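Local structure of CmeC (Campylobacter jejuni, 4MT4) at residues L7-A12 / E280-Q285; S266-Q271 / T364-I369; E212-Q217 / N420-A425. The protein probably serves as the outer membrane channel of a drug efflux system, a trimeric conduit through which exported compounds leave the cell. All blocks are in the same frame, centred on the assembly; numbering follows the deposited sequence.

Interaction 1. Residues L7-A12 / E280-Q285; sequences LNIPEA and EKLTQQ
Leu7 and Ile9 lay two branched side chains against Leu282 and Thr283, fastening an extended N-terminal loop to helix 273-293. In the outer membrane factor fold, three subunits together build a beta-barrel continued by a long helical tunnel, and residues 7-12 run along one of the helices of that tunnel without forming a strand or helix of their own. Along the helix, Glu280 matters through its backbone: its carbonyl O takes the Gln284 N-H and also a weak bond from Thr283 OG1 at 3.4 Å. Its side chain touches Ser139, Lys142 and Tyr146 of helix 129-195. Leu282 comes next and is the buried member of the group. With CG anti to the backbone N (chi1 173°), its isobutyl end extends toward the loop and is shared by both hydrophobic partners. CD2 lies 4.1 Å from Ile9 CG1, the two chains sliding past one another in opposite directions, while CG lies 4.2 Å from Leu7 CD1, where the leucines meet at a slant. Leu282 also touches Phe355 of helix 339-405, so it lies where the loop and two helices come together. Thr283 follows, and it divides its work: OG1 is hydrogen-bonded to Ser139 OG on helix 129-195, whereas the methyl is left to meet the loop. Leu7 crosses this threonine at about a right angle. Its other methyl, CD2, lies against the CB-CG2 bond, 3.7 Å from Thr283 CB and 3.6 Å from Thr283 CG2.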
ATOM      1  N   LEU B   7      26.078   9.636  16.197  1.00 54.09           N
ATOM      2  CA  LEU B   7      24.633   9.718  16.036  1.00 67.19           C
ATOM      3  C   LEU B   7      24.040  10.681  17.056  1.00 55.18           C
ATOM      4  O   LEU B   7      24.062  10.420  18.258  1.00 59.89           O
ATOM      5  CB  LEU B   7      23.995   8.335  16.173  1.00 51.31           C
ATOM      6  CG  LEU B   7      22.511   8.261  15.817  1.00 56.16           C
ATOM      7  CD1 LEU B   7      22.280   8.689  14.376  1.00 54.56           C
ATOM      8  CD2 LEU B   7      21.989   6.858  16.052  1.00 53.23           C
ATOM      9  N   ASN B   8      23.512  11.798  16.564  1.00 63.00           N
ATOM     10  CA  ASN B   8      22.977  12.840  17.432  1.00 79.50           C
ATOM     11  C   ASN B   8      21.467  13.000  17.300  1.00 76.84           C
ATOM     12  O   ASN B   8      20.983  13.816  16.515  1.00 83.92           O
ATOM     13  CB  ASN B   8      23.666  14.174  17.139  1.00 75.61           C
ATOM     14  CG  ASN B   8      25.157  14.126  17.396  1.00 92.59           C
ATOM     15  OD1 ASN B   8      25.961  14.433  16.516  1.00 83.92           O
ATOM     16  ND2 ASN B   8      25.536  13.731  18.606  1.00 88.95           N
ATOM     17  N   ILE B   9      20.726  12.217  18.075  1.00 77.11           N
ATOM     18  CA  ILE B   9      19.278  12.337  18.108  1.00 75.32           C
ATOM     19  C   ILE B   9      18.864  13.426  19.089  1.00 67.96           C
ATOM     20  O   ILE B   9      19.117  13.313  20.287  1.00 63.64           O
ATOM     21  CB  ILE B   9      18.603  11.013  18.506  1.00 63.57           C
ATOM     22  CG1 ILE B   9      19.024   9.893  17.553  1.00 73.34           C
ATOM     23  CG2 ILE B   9      17.089  11.169  18.514  1.00 71.98           C
ATOM     24  CD1 ILE B   9      19.763   8.766  18.236  1.00 70.94           C
ATOM     25  N   PRO B  10      18.226  14.490  18.580  1.00 89.71           N
ATOM     26  CA  PRO B  10      17.749  15.581  19.435  1.00 89.86           C
ATOM     27  C   PRO B  10      16.681  15.103  20.410  1.00 78.96           C
ATOM     28  O   PRO B  10      15.896  14.214  20.077  1.00 74.61           O
ATOM     29  CB  PRO B  10      17.172  16.587  18.434  1.00 77.97           C
ATOM     30  CG  PRO B  10      16.820  15.766  17.239  1.00 79.55           C
ATOM     31  CD  PRO B  10      17.875  14.704  17.166  1.00 90.74           C
ATOM     32  N   GLU B  11      16.659  15.685  21.604  1.00 79.65           N
ATOM     33  CA  GLU B  11      15.714  15.278  22.636  1.00 84.67           C
ATOM     34  C   GLU B  11      14.279  15.632  22.276  1.00 66.81           C
ATOM     35  O   GLU B  11      14.015  16.665  21.660  1.00 71.03           O
ATOM     36  CB  GLU B  11      16.074  15.922  23.975  1.00 85.11           C
ATOM     37  CG  GLU B  11      17.403  15.483  24.550  1.00 94.18           C
ATOM     38  CD  GLU B  11      17.599  15.974  25.969  1.00108.32           C
ATOM     39  OE1 GLU B  11      16.633  15.908  26.759  1.00112.20           O
ATOM     40  OE2 GLU B  11      18.712  16.436  26.292  1.00107.60           O
ATOM     41  N   ALA B  12      13.354  14.762  22.666  1.00 57.99           N
ATOM     42  CA  ALA B  12      11.933  15.047  22.543  1.00 60.53           C
ATOM     43  C   ALA B  12      11.473  15.820  23.771  1.00 57.98           C
ATOM     44  O   ALA B  12      11.426  15.278  24.874  1.00 63.24           O
ATOM     45  CB  ALA B  12      11.139  13.763  22.380  1.00 52.17           C
ATOM     46  N   GLU B 280      16.250   2.302  15.754  1.00 40.76           N
ATOM     47  CA  GLU B 280      17.266   1.328  15.366  1.00 47.28           C
ATOM     48  C   GLU B 280      17.555   1.354  13.872  1.00 47.03           C
ATOM     49  O   GLU B 280      18.684   1.115  13.446  1.00 45.25           O
ATOM     50  CB  GLU B 280      16.841  -0.079  15.784  1.00 33.49           C
ATOM     51  CG  GLU B 280      16.794  -0.288  17.289  1.00 34.08           C
ATOM     52  CD  GLU B 280      18.170  -0.299  17.938  1.00 55.49           C
ATOM     53  OE1 GLU B 280      19.186  -0.406  17.216  1.00 52.00           O
ATOM     54  OE2 GLU B 280      18.233  -0.206  19.181  1.00 58.04           O
ATOM     55  N   LYS B 281      16.531   1.642  13.078  1.00 43.90           N
ATOM     56  CA  LYS B 281      16.703   1.745  11.637  1.00 49.67           C
ATOM     57  C   LYS B 281      17.506   2.990  11.278  1.00 51.05           C
ATOM     58  O   LYS B 281      18.127   3.058  10.217  1.00 43.49           O
ATOM     59  CB  LYS B 281      15.347   1.758  10.934  1.00 41.11           C
ATOM     60  CG  LYS B 281      14.625   0.422  10.998  1.00 50.71           C
ATOM     61  CD  LYS B 281      13.266   0.485  10.331  1.00 45.73           C
ATOM     62  CE  LYS B 281      12.528  -0.840  10.461  1.00 51.60           C
ATOM     63  NZ  LYS B 281      11.203  -0.816   9.783  1.00 61.37           N
ATOM     64  N   LEU B 282      17.499   3.968  12.178  1.00 48.17           N
ATOM     65  CA  LEU B 282      18.269   5.191  11.983  1.00 40.23           C
ATOM     66  C   LEU B 282      19.752   4.958  12.266  1.00 44.99           C
ATOM     67  O   LEU B 282      20.610   5.409  11.507  1.00 41.19           O
ATOM     68  CB  LEU B 282      17.731   6.314  12.870  1.00 41.10           C
ATOM     69  CG  LEU B 282      18.540   7.613  12.912  1.00 42.15           C
ATOM     70  CD1 LEU B 282      18.712   8.199  11.516  1.00 35.63           C
ATOM     71  CD2 LEU B 282      17.888   8.618  13.847  1.00 45.62           C
ATOM     72  N   THR B 283      20.053   4.247  13.352  1.00 37.32           N
ATOM     73  CA  THR B 283      21.441   3.917  13.684  1.00 53.87           C
ATOM     74  C   THR B 283      22.016   2.956  12.655  1.00 40.82           C
ATOM     75  O   THR B 283      23.218   2.943  12.404  1.00 43.66           O
ATOM     76  CB  THR B 283      21.578   3.270  15.077  1.00 48.07           C
ATOM     77  OG1 THR B 283      21.616   1.845  14.941  1.00 69.72           O
ATOM     78  CG2 THR B 283      20.416   3.658  15.971  1.00 28.20           C
ATOM     79  N   GLN B 284      21.140   2.146  12.073  1.00 42.80           N
ATOM     80  CA  GLN B 284      21.539   1.201  11.040  1.00 45.73           C
ATOM     81  C   GLN B 284      22.089   1.939   9.827  1.00 41.72           C
ATOM     82  O   GLN B 284      23.156   1.606   9.315  1.00 42.65           O
ATOM     83  CB  GLN B 284      20.358   0.321  10.631  1.00 37.20           C
ATOM     84  CG  GLN B 284      20.654  -0.594   9.457  1.00 29.80           C
ATOM     85  CD  GLN B 284      19.468  -1.459   9.080  1.00 49.89           C
ATOM     86  OE1 GLN B 284      18.315  -1.056   9.238  1.00 49.23           O
ATOM     87  NE2 GLN B 284      19.745  -2.657   8.579  1.00 42.13           N
ATOM     88  N   GLN B 285      21.353   2.951   9.380  1.00 44.64           N
ATOM     89  CA  GLN B 285      21.767   3.766   8.243  1.00 39.08           C
ATOM     90  C   GLN B 285      22.999   4.598   8.587  1.00 50.34           C
ATOM     91  O   GLN B 285      23.826   4.884   7.721  1.00 44.94           O
ATOM     92  CB  GLN B 285      20.624   4.678   7.791  1.00 38.85           C
ATOM     93  CG  GLN B 285      19.407   3.928   7.269  1.00 42.79           C
ATOM     94  CD  GLN B 285      19.731   3.080   6.055  1.00 45.37           C
ATOM     95  OE1 GLN B 285      20.444   3.516   5.151  1.00 52.98           O
ATOM     96  NE2 GLN B 285      19.215   1.856   6.034  1.00 47.93           N
TER

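Interaction 2. Residues S266-Q271 / T364-I369; sequences STILLQ and TAFGEI
The hydroxyl of Ser265, just before the loop 266-271, is held by two bonds, accepting the backbone N-H of Thr267 and donating to Gln271 OE1, while Gln271 NE2 binds Glu451 OE2, so both ends of this amide are engaged. Within the loop, Leu270 N bonds to Thr267 O at 3.1 Å, closing a tight turn that presents Ile268 to residues 364-369. The contact itself is purely apolar and buried. At a chi1 of -171°, Ile268 places CG1 opposite its backbone N, which sends the longer branch straight at Ile369: the two isoleucines meet tip to tip, with Ile369 CD1 3.7 Å from Ile268 CG1 and 3.8 Å from Ile268 CD1. The shorter branch goes to the ring one helical turn away; Ile268 CG2 is 4.1 Å from Phe366 CZ and lies just as near CE1, approaching obliquely. Each branch of one side chain thus has its own partner, which should limit its freedom to rotate. Tyr14 of the N-terminal loop also meets the ring, edge to face, and Glu368 makes a salt bridge to Arg272, immediately beyond the loop. In the helical part of the outer membrane factor fold, the contact therefore joins helix 339-405 to the lead-in of helix 273-293, while Leu244 of a second subunit packs on Phe366.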
ATOM      1  N   SER B 266       6.207  10.113  30.686  1.00 48.34           N
ATOM      2  CA  SER B 266       7.479  10.821  30.623  1.00 65.31           C
ATOM      3  C   SER B 266       8.532   9.976  29.916  1.00 63.83           C
ATOM      4  O   SER B 266       9.611  10.463  29.574  1.00 60.45           O
ATOM      5  CB  SER B 266       7.958  11.198  32.026  1.00 51.82           C
ATOM      6  OG  SER B 266       8.223  10.042  32.799  1.00 72.22           O
ATOM      7  N   THR B 267       8.207   8.704  29.703  1.00 54.66           N
ATOM      8  CA  THR B 267       9.098   7.774  29.022  1.00 57.87           C
ATOM      9  C   THR B 267       8.407   7.119  27.828  1.00 59.59           C
ATOM     10  O   THR B 267       8.579   5.929  27.577  1.00 59.16           O
ATOM     11  CB  THR B 267       9.593   6.667  29.973  1.00 63.08           C
ATOM     12  OG1 THR B 267       8.469   5.973  30.525  1.00 57.07           O
ATOM     13  CG2 THR B 267      10.419   7.259  31.104  1.00 55.47           C
ATOM     14  N   ILE B 268       7.628   7.907  27.095  1.00 52.43           N
ATOM     15  CA  ILE B 268       6.840   7.394  25.978  1.00 50.69           C
ATOM     16  C   ILE B 268       7.731   6.892  24.837  1.00 57.35           C
ATOM     17  O   ILE B 268       7.338   6.014  24.066  1.00 45.78           O
ATOM     18  CB  ILE B 268       5.866   8.473  25.445  1.00 44.66           C
ATOM     19  CG1 ILE B 268       4.895   7.875  24.426  1.00 45.59           C
ATOM     20  CG2 ILE B 268       6.629   9.647  24.852  1.00 46.81           C
ATOM     21  CD1 ILE B 268       4.047   6.756  24.980  1.00 47.80           C
ATOM     22  N   LEU B 269       8.939   7.441  24.746  1.00 48.22           N
ATOM     23  CA  LEU B 269       9.881   7.041  23.709  1.00 55.48           C
ATOM     24  C   LEU B 269      10.382   5.622  23.947  1.00 47.28           C
ATOM     25  O   LEU B 269      10.733   4.910  23.005  1.00 48.59           O
ATOM     26  CB  LEU B 269      11.062   8.012  23.649  1.00 52.02           C
ATOM     27  CG  LEU B 269      11.007   9.133  22.609  1.00 53.82           C
ATOM     28  CD1 LEU B 269       9.781  10.011  22.801  1.00 59.70           C
ATOM     29  CD2 LEU B 269      12.280   9.961  22.674  1.00 46.01           C
ATOM     30  N   LEU B 270      10.404   5.215  25.212  1.00 53.36           N
ATOM     31  CA  LEU B 270      10.889   3.892  25.584  1.00 46.57           C
ATOM     32  C   LEU B 270       9.755   2.882  25.718  1.00 59.60           C
ATOM     33  O   LEU B 270       9.992   1.720  26.044  1.00 54.20           O
ATOM     34  CB  LEU B 270      11.668   3.962  26.899  1.00 53.65           C
ATOM     35  CG  LEU B 270      12.861   4.917  26.953  1.00 55.54           C
ATOM     36  CD1 LEU B 270      13.453   4.944  28.355  1.00 51.37           C
ATOM     37  CD2 LEU B 270      13.913   4.526  25.928  1.00 44.23           C
ATOM     38  N   GLN B 271       8.526   3.320  25.466  1.00 54.76           N
ATOM     39  CA  GLN B 271       7.366   2.466  25.698  1.00 54.50           C
ATOM     40  C   GLN B 271       6.594   2.110  24.430  1.00 55.61           C
ATOM     41  O   GLN B 271       5.701   1.265  24.462  1.00 48.26           O
ATOM     42  CB  GLN B 271       6.429   3.132  26.706  1.00 48.98           C
ATOM     43  CG  GLN B 271       6.984   3.148  28.119  1.00 60.72           C
ATOM     44  CD  GLN B 271       6.163   4.002  29.057  1.00 50.61           C
ATOM     45  OE1 GLN B 271       5.576   5.003  28.650  1.00 49.88           O
ATOM     46  NE2 GLN B 271       6.114   3.609  30.324  1.00 46.21           N
ATOM     47  N   THR B 364       3.383  11.266  14.596  1.00 54.16           N
ATOM     48  CA  THR B 364       2.187  10.438  14.493  1.00 47.06           C
ATOM     49  C   THR B 364       1.802   9.848  15.845  1.00 37.92           C
ATOM     50  O   THR B 364       0.631   9.854  16.222  1.00 46.72           O
ATOM     51  CB  THR B 364       2.384   9.298  13.473  1.00 52.31           C
ATOM     52  OG1 THR B 364       2.546   9.848  12.160  1.00 50.28           O
ATOM     53  CG2 THR B 364       1.187   8.358  13.476  1.00 44.79           C
ATOM     54  N   ALA B 365       2.798   9.350  16.573  1.00 42.73           N
ATOM     55  CA  ALA B 365       2.573   8.749  17.883  1.00 38.25           C
ATOM     56  C   ALA B 365       1.915   9.730  18.851  1.00 52.21           C
ATOM     57  O   ALA B 365       0.946   9.389  19.530  1.00 44.89           O
ATOM     58  CB  ALA B 365       3.884   8.242  18.462  1.00 40.48           C
ATOM     59  N   PHE B 366       2.449  10.947  18.906  1.00 44.50           N
ATOM     60  CA  PHE B 366       1.910  11.990  19.769  1.00 51.06           C
ATOM     61  C   PHE B 366       0.498  12.394  19.347  1.00 50.23           C
ATOM     62  O   PHE B 366      -0.332  12.743  20.184  1.00 49.54           O
ATOM     63  CB  PHE B 366       2.829  13.214  19.764  1.00 43.68           C
ATOM     64  CG  PHE B 366       3.942  13.143  20.774  1.00 53.31           C
ATOM     65  CD1 PHE B 366       4.910  12.156  20.694  1.00 44.55           C
ATOM     66  CD2 PHE B 366       4.028  14.077  21.795  1.00 50.49           C
ATOM     67  CE1 PHE B 366       5.934  12.093  21.619  1.00 49.00           C
ATOM     68  CE2 PHE B 366       5.053  14.022  22.721  1.00 52.62           C
ATOM     69  CZ  PHE B 366       6.005  13.026  22.634  1.00 52.82           C
ATOM     70  N   GLY B 367       0.236  12.348  18.045  1.00 47.97           N
ATOM     71  CA  GLY B 367      -1.078  12.669  17.525  1.00 42.79           C
ATOM     72  C   GLY B 367      -2.094  11.619  17.925  1.00 48.17           C
ATOM     73  O   GLY B 367      -3.230  11.940  18.274  1.00 54.18           O
ATOM     74  N   GLU B 368      -1.677  10.359  17.879  1.00 46.87           N
ATOM     75  CA  GLU B 368      -2.530   9.248  18.284  1.00 47.46           C
ATOM     76  C   GLU B 368      -2.841   9.310  19.777  1.00 48.64           C
ATOM     77  O   GLU B 368      -3.958   9.019  20.198  1.00 47.07           O
ATOM     78  CB  GLU B 368      -1.872   7.906  17.948  1.00 34.26           C
ATOM     79  CG  GLU B 368      -1.686   7.639  16.464  1.00 55.76           C
ATOM     80  CD  GLU B 368      -0.910   6.362  16.190  1.00 58.83           C
ATOM     81  OE1 GLU B 368      -0.421   5.742  17.157  1.00 40.96           O
ATOM     82  OE2 GLU B 368      -0.789   5.981  15.007  1.00 52.19           O
ATOM     83  N   ILE B 369      -1.845   9.695  20.571  1.00 44.26           N
ATOM     84  CA  ILE B 369      -1.998   9.789  22.020  1.00 44.07           C
ATOM     85  C   ILE B 369      -2.991  10.884  22.404  1.00 44.69           C
ATOM     86  O   ILE B 369      -3.825  10.691  23.292  1.00 45.05           O
ATOM     87  CB  ILE B 369      -0.641  10.051  22.713  1.00 44.70           C
ATOM     88  CG1 ILE B 369       0.254   8.813  22.608  1.00 47.84           C
ATOM     89  CG2 ILE B 369      -0.838  10.435  24.176  1.00 34.81           C
ATOM     90  CD1 ILE B 369       1.636   9.008  23.193  1.00 46.54           C
TER

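Interaction 3. Residues E212-Q217 / N420-A425; sequences ESMALQ and NWLNAA
Met214 and Leu422 point their ends at each other, tip to tip, across the gap between helix 201-236 and helix 411-445. The nearest CA atoms, those of these same two residues, are 10.3 Å apart, so the helices meet through side-chain ends and not through their backbones. With chi1 at 179°, Leu422 turns CG to the far side from its own N and stretches directly across, and its CD2 methyl makes every close contact. Met214 reaches it by a bent route: a fold at chi2 (-60°) brings the thioether round, leaving SD 3.8 Å and CE 3.9 Å from Leu422 CD2. Gln217 comes to the same methyl from one turn further along, the two side chains crossing obliquely, with NE2 4.0 Å from Leu422 CD2. Its amide is steadied within its own helix, for Ser213 OG donates to Gln217 OE1 over 2.9 Å, in the carbonyl plane and with a C=O...donor angle of 147°. That bond helps to fix which way the amide is turned. Leu176 of helix 129-195 touches both Leu422 and Gln217, and Ala183 of the same helix touches Met214, so a third helix lines the cluster. These are the long helices of the tunnel in the outer membrane factor fold, and on another face Ala215 and Leu216 pack against Asn385 and Gln382 of a third subunit. Between the two segments the chemistry is van der Waals contact around a single methyl, small in area, a kind of contact that imposes little directional constraint on the two helices.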
ATOM      1  N   GLU B 212     -42.183  -4.522   6.900  1.00 50.96           N
ATOM      2  CA  GLU B 212     -41.152  -4.732   5.890  1.00 51.53           C
ATOM      3  C   GLU B 212     -39.890  -3.930   6.189  1.00 60.63           C
ATOM      4  O   GLU B 212     -38.778  -4.396   5.933  1.00 54.94           O
ATOM      5  CB  GLU B 212     -41.680  -4.368   4.500  1.00 50.88           C
ATOM      6  CG  GLU B 212     -42.961  -5.092   4.102  1.00 56.03           C
ATOM      7  CD  GLU B 212     -42.781  -6.596   3.968  1.00 67.68           C
ATOM      8  OE1 GLU B 212     -41.635  -7.058   3.780  1.00 58.71           O
ATOM      9  OE2 GLU B 212     -43.797  -7.320   4.044  1.00 72.60           O
ATOM     10  N   SER B 213     -40.065  -2.726   6.726  1.00 57.10           N
ATOM     11  CA  SER B 213     -38.933  -1.882   7.093  1.00 44.86           C
ATOM     12  C   SER B 213     -38.099  -2.545   8.182  1.00 57.08           C
ATOM     13  O   SER B 213     -36.872  -2.554   8.120  1.00 56.94           O
ATOM     14  CB  SER B 213     -39.410  -0.507   7.561  1.00 45.32           C
ATOM     15  OG  SER B 213     -38.320   0.310   7.956  1.00 65.01           O
ATOM     16  N   MET B 214     -38.777  -3.110   9.177  1.00 52.68           N
ATOM     17  CA  MET B 214     -38.103  -3.817  10.259  1.00 58.07           C
ATOM     18  C   MET B 214     -37.386  -5.062   9.744  1.00 49.53           C
ATOM     19  O   MET B 214     -36.261  -5.348  10.146  1.00 50.46           O
ATOM     20  CB  MET B 214     -39.098  -4.204  11.355  1.00 43.26           C
ATOM     21  CG  MET B 214     -39.610  -3.027  12.175  1.00 69.26           C
ATOM     22  SD  MET B 214     -38.298  -2.139  13.038  1.00 70.35           S
ATOM     23  CE  MET B 214     -39.248  -0.930  13.945  1.00 69.62           C
ATOM     24  N   ALA B 215     -38.042  -5.794   8.848  1.00 40.76           N
ATOM     25  CA  ALA B 215     -37.460  -6.998   8.262  1.00 47.57           C
ATOM     26  C   ALA B 215     -36.214  -6.658   7.452  1.00 52.59           C
ATOM     27  O   ALA B 215     -35.253  -7.425   7.417  1.00 49.04           O
ATOM     28  CB  ALA B 215     -38.481  -7.713   7.389  1.00 45.76           C
ATOM     29  N   LEU B 216     -36.240  -5.497   6.808  1.00 47.26           N
ATOM     30  CA  LEU B 216     -35.105  -5.017   6.031  1.00 54.20           C
ATOM     31  C   LEU B 216     -33.951  -4.618   6.945  1.00 57.72           C
ATOM     32  O   LEU B 216     -32.797  -4.964   6.694  1.00 53.91           O
ATOM     33  CB  LEU B 216     -35.520  -3.832   5.158  1.00 41.63           C
ATOM     34  CG  LEU B 216     -34.431  -3.199   4.291  1.00 54.76           C
ATOM     35  CD1 LEU B 216     -33.819  -4.233   3.359  1.00 57.03           C
ATOM     36  CD2 LEU B 216     -34.990  -2.025   3.505  1.00 45.73           C
ATOM     37  N   GLN B 217     -34.274  -3.892   8.011  1.00 40.73           N
ATOM     38  CA  GLN B 217     -33.279  -3.470   8.992  1.00 49.01           C
ATOM     39  C   GLN B 217     -32.688  -4.673   9.717  1.00 55.33           C
ATOM     40  O   GLN B 217     -31.503  -4.692  10.045  1.00 49.45           O
ATOM     41  CB  GLN B 217     -33.895  -2.504  10.005  1.00 40.42           C
ATOM     42  CG  GLN B 217     -34.350  -1.185   9.409  1.00 51.73           C
ATOM     43  CD  GLN B 217     -35.181  -0.365  10.376  1.00 74.40           C
ATOM     44  OE1 GLN B 217     -36.307   0.026  10.067  1.00 72.82           O
ATOM     45  NE2 GLN B 217     -34.630  -0.101  11.555  1.00 66.15           N
ATOM     46  N   ASN B 420     -38.188   5.103  17.614  1.00 52.74           N
ATOM     47  CA  ASN B 420     -37.277   5.982  18.339  1.00 46.71           C
ATOM     48  C   ASN B 420     -36.540   5.250  19.455  1.00 60.94           C
ATOM     49  O   ASN B 420     -35.352   5.482  19.675  1.00 52.67           O
ATOM     50  CB  ASN B 420     -38.035   7.181  18.910  1.00 42.14           C
ATOM     51  CG  ASN B 420     -38.480   8.154  17.836  1.00 59.96           C
ATOM     52  OD1 ASN B 420     -37.931   8.175  16.735  1.00 57.77           O
ATOM     53  ND2 ASN B 420     -39.477   8.971  18.155  1.00 61.93           N
ATOM     54  N   TRP B 421     -37.251   4.374  20.160  1.00 51.32           N
ATOM     55  CA  TRP B 421     -36.639   3.552  21.200  1.00 55.94           C
ATOM     56  C   TRP B 421     -35.595   2.624  20.590  1.00 54.17           C
ATOM     57  O   TRP B 421     -34.497   2.471  21.127  1.00 47.44           O
ATOM     58  CB  TRP B 421     -37.698   2.739  21.947  1.00 41.51           C
ATOM     59  CG  TRP B 421     -37.127   1.817  22.990  1.00 49.13           C
ATOM     60  CD1 TRP B 421     -35.980   1.999  23.708  1.00 50.28           C
ATOM     61  CD2 TRP B 421     -37.671   0.561  23.419  1.00 65.35           C
ATOM     62  NE1 TRP B 421     -35.781   0.939  24.560  1.00 49.75           N
ATOM     63  CE2 TRP B 421     -36.805   0.043  24.402  1.00 67.51           C
ATOM     64  CE3 TRP B 421     -38.809  -0.174  23.069  1.00 52.42           C
ATOM     65  CZ2 TRP B 421     -37.039  -1.174  25.038  1.00 76.45           C
ATOM     66  CZ3 TRP B 421     -39.040  -1.382  23.702  1.00 66.71           C
ATOM     67  CH2 TRP B 421     -38.160  -1.870  24.675  1.00 70.05           C
ATOM     68  N   LEU B 422     -35.953   2.006  19.467  1.00 46.17           N
ATOM     69  CA  LEU B 422     -35.049   1.117  18.750  1.00 60.81           C
ATOM     70  C   LEU B 422     -33.772   1.844  18.343  1.00 49.80           C
ATOM     71  O   LEU B 422     -32.670   1.331  18.531  1.00 51.97           O
ATOM     72  CB  LEU B 422     -35.738   0.540  17.512  1.00 55.80           C
ATOM     73  CG  LEU B 422     -34.900  -0.403  16.648  1.00 60.47           C
ATOM     74  CD1 LEU B 422     -34.538  -1.661  17.420  1.00 52.92           C
ATOM     75  CD2 LEU B 422     -35.634  -0.750  15.361  1.00 67.36           C
ATOM     76  N   ASN B 423     -33.934   3.045  17.793  1.00 52.02           N
ATOM     77  CA  ASN B 423     -32.799   3.873  17.401  1.00 47.53           C
ATOM     78  C   ASN B 423     -31.913   4.208  18.593  1.00 56.91           C
ATOM     79  O   ASN B 423     -30.687   4.157  18.504  1.00 50.47           O
ATOM     80  CB  ASN B 423     -33.286   5.159  16.728  1.00 48.17           C
ATOM     81  CG  ASN B 423     -33.986   4.898  15.407  1.00 62.06           C
ATOM     82  OD1 ASN B 423     -34.179   3.748  15.012  1.00 66.92           O
ATOM     83  ND2 ASN B 423     -34.375   5.967  14.720  1.00 58.33           N
ATOM     84  N   ALA B 424     -32.547   4.545  19.711  1.00 52.28           N
ATOM     85  CA  ALA B 424     -31.830   4.889  20.934  1.00 59.66           C
ATOM     86  C   ALA B 424     -31.141   3.667  21.535  1.00 51.28           C
ATOM     87  O   ALA B 424     -30.065   3.776  22.119  1.00 46.88           O
ATOM     88  CB  ALA B 424     -32.780   5.515  21.944  1.00 49.20           C
ATOM     89  N   ALA B 425     -31.769   2.506  21.387  1.00 44.03           N
ATOM     90  CA  ALA B 425     -31.206   1.264  21.903  1.00 50.96           C
ATOM     91  C   ALA B 425     -29.973   0.856  21.104  1.00 59.13           C
ATOM     92  O   ALA B 425     -28.965   0.431  21.673  1.00 53.92           O
ATOM     93  CB  ALA B 425     -32.247   0.155  21.876  1.00 39.78           C
TER

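Along the chain the six segments come in the order 7-12, 212-217, 266-271, 280-285, 364-369 and 420-425, so interaction 1 alternates with both others, whereas interaction 2 lies wholly between the two segments of interaction 3. Interactions 1 and 2 are neighbours, their centres about 16 Å apart, and they touch where Ala12 CB meets Leu269 CD2 at 4.0 Å. Interaction 3 is remote: its centre lies about 56 Å from that of interaction 1, on the opposite side of the chain's centre, and about 42 Å from that of interaction 2. Consecutive helices 339-405 and 411-445 connect interactions 2 and 3. The elongated subunit thus has loop-to-helix packing in one region and helix-to-helix packing in another.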